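Local coordinates for protein mRNA-capping enzyme subunit alpha (Saccharomyces cerevisiae, PDB 3KYH) that catalyses the second step of mRNA capping, transferring GMP from GTP to the 5'-diphosphate end of RNA through a covalent enzyme-GMP intermediate, at residues 106-111 with 181-186. Sequence-based numbering, arbitrary orientation.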
# COMPACT_ATOMS: atom_id res chain seq x y z
N ASN C 106 -4.33 -48.15 -1.34
CA ASN C 106 -5.35 -48.85 -2.13
C ASN C 106 -5.86 -50.16 -1.50
O ASN C 106 -6.16 -50.20 -0.30
CB ASN C 106 -4.88 -49.02 -3.59
CG ASN C 106 -5.57 -48.06 -4.59
OD1 ASN C 106 -5.78 -48.44 -5.75
ND2 ASN C 106 -5.91 -46.84 -4.18
N GLY C 107 -5.95 -51.21 -2.32
CA GLY C 107 -6.61 -52.48 -1.96
C GLY C 107 -5.97 -53.41 -0.94
O GLY C 107 -4.88 -53.95 -1.15
N PHE C 108 -6.67 -53.58 0.18
CA PHE C 108 -6.25 -54.50 1.24
C PHE C 108 -7.48 -55.12 1.92
O PHE C 108 -8.41 -54.43 2.33
CB PHE C 108 -5.36 -53.82 2.28
CG PHE C 108 -3.91 -53.66 1.88
CD1 PHE C 108 -3.05 -54.76 1.79
CD2 PHE C 108 -3.36 -52.39 1.70
CE1 PHE C 108 -1.69 -54.60 1.46
CE2 PHE C 108 -2.01 -52.21 1.38
CZ PHE C 108 -1.18 -53.32 1.26
N ARG C 109 -7.45 -56.45 2.04
CA ARG C 109 -8.54 -57.18 2.65
C ARG C 109 -8.16 -57.75 4.02
O ARG C 109 -7.76 -58.92 4.14
CB ARG C 109 -9.06 -58.26 1.68
CG ARG C 109 -9.90 -57.71 0.51
CD ARG C 109 -9.07 -57.24 -0.69
NE ARG C 109 -9.90 -56.55 -1.68
CZ ARG C 109 -9.65 -56.50 -2.99
NH1 ARG C 109 -8.60 -57.13 -3.52
NH2 ARG C 109 -10.48 -55.83 -3.78
N PHE C 110 -8.27 -56.89 5.03
CA PHE C 110 -7.94 -57.29 6.40
C PHE C 110 -9.18 -57.90 7.09
O PHE C 110 -10.20 -57.21 7.21
CB PHE C 110 -7.29 -56.14 7.18
CG PHE C 110 -6.03 -55.57 6.52
CD1 PHE C 110 -5.75 -54.21 6.59
CD2 PHE C 110 -5.12 -56.41 5.83
CE1 PHE C 110 -4.61 -53.68 5.96
CE2 PHE C 110 -3.95 -55.89 5.22
CZ PHE C 110 -3.70 -54.53 5.28
N PRO C 111 -9.10 -59.20 7.49
CA PRO C 111 -10.21 -60.09 7.87
C PRO C 111 -10.34 -60.59 9.32
O PRO C 111 -10.34 -59.79 10.26
CB PRO C 111 -9.96 -61.32 6.97
CG PRO C 111 -8.53 -61.19 6.51
CD PRO C 111 -7.91 -60.01 7.19
N LYS C 181 -1.96 -63.45 10.56
CA LYS C 181 -2.41 -64.77 10.12
C LYS C 181 -3.39 -64.67 8.90
O LYS C 181 -3.04 -65.16 7.82
CB LYS C 181 -2.98 -65.56 11.33
CG LYS C 181 -2.64 -67.04 11.47
CD LYS C 181 -3.48 -67.92 10.55
CE LYS C 181 -4.03 -69.16 11.22
NZ LYS C 181 -5.23 -69.53 10.39
N PRO C 182 -4.55 -63.95 9.01
CA PRO C 182 -5.49 -63.73 7.90
C PRO C 182 -5.00 -62.88 6.74
O PRO C 182 -5.41 -63.13 5.61
CB PRO C 182 -6.66 -63.04 8.56
CG PRO C 182 -6.04 -62.25 9.60
CD PRO C 182 -5.02 -63.20 10.19
N TYR C 183 -4.14 -61.88 6.98
CA TYR C 183 -3.38 -61.31 5.86
C TYR C 183 -2.65 -62.48 5.20
O TYR C 183 -2.89 -62.76 4.03
CB TYR C 183 -2.41 -60.16 6.25
CG TYR C 183 -1.43 -59.74 5.17
CD1 TYR C 183 -1.61 -58.53 4.47
CD2 TYR C 183 -0.31 -60.52 4.84
CE1 TYR C 183 -0.70 -58.13 3.46
CE2 TYR C 183 0.60 -60.13 3.82
CZ TYR C 183 0.39 -58.93 3.14
OH TYR C 183 1.28 -58.54 2.15
N PHE C 184 -1.87 -63.24 5.98
CA PHE C 184 -0.90 -64.15 5.37
C PHE C 184 -1.54 -65.31 4.63
O PHE C 184 -1.20 -65.57 3.46
CB PHE C 184 0.19 -64.61 6.35
CG PHE C 184 1.53 -64.82 5.68
CD1 PHE C 184 2.45 -63.77 5.59
CD2 PHE C 184 1.85 -66.04 5.09
CE1 PHE C 184 3.67 -63.94 4.95
CE2 PHE C 184 3.07 -66.23 4.44
CZ PHE C 184 3.99 -65.17 4.36
N ASP C 185 -2.47 -65.98 5.31
CA ASP C 185 -3.33 -67.02 4.74
C ASP C 185 -3.97 -66.56 3.44
O ASP C 185 -3.75 -67.19 2.41
CB ASP C 185 -4.41 -67.41 5.75
CG ASP C 185 -3.85 -68.20 6.91
OD1 ASP C 185 -4.48 -69.22 7.28
OD2 ASP C 185 -2.77 -67.83 7.42
N LEU C 186 -4.66 -65.42 3.51
CA LEU C 186 -5.34 -64.80 2.36
C LEU C 186 -4.42 -64.58 1.18
O LEU C 186 -4.85 -64.66 0.03
CB LEU C 186 -5.93 -63.46 2.80
CG LEU C 186 -6.81 -62.55 1.94
CD1 LEU C 186 -7.69 -61.77 2.90
CD2 LEU C 186 -5.97 -61.61 1.07
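Phe108, Phe110 and Pro111, in the loop that follows strand 102-105, make a buried apolar contact with Pro182, Tyr183 and Leu186 on helix 168-189; no hydrogen bond joins the two segments. The backbones come close at one end, where the CA atoms of Pro111 and Pro182 are 6.0 Å apart. There the two prolines cross, CG of Pro111 lying 3.3 Å from CB of Pro182. The same CG also meets CD1 of Leu186 at 3.8 Å, which places the Pro111 ring against two residues one helical turn apart. An alanine in place of Pro111, keeping CB but lacking CG and CD, would probably open a gap between loop and helix, Pro182 losing contact with both atoms and the Leu186 methyl with CG. In the nucleotidyltransferase domain of this capping enzyme, the contact lays the helix against a loop flanked by sheet residues: Phe110 also touches Met80 and Ile82 of strand 76-84, and Tyr183 touches Ile201 of strand 200-203. With CG anti to the backbone N (chi1 169°), the Tyr183 ring leaves the helix toward the loop, where CE2 of Phe110 meets its edge in plane, 3.6 Å from Tyr183 CD1. These two side chains run side by side, pointing the same way. Phe108 approaches the tyrosine more loosely, CE1 to CE1 at 4.2 Å, while its CB sits over one face of the Phe110 ring, offset toward the rim.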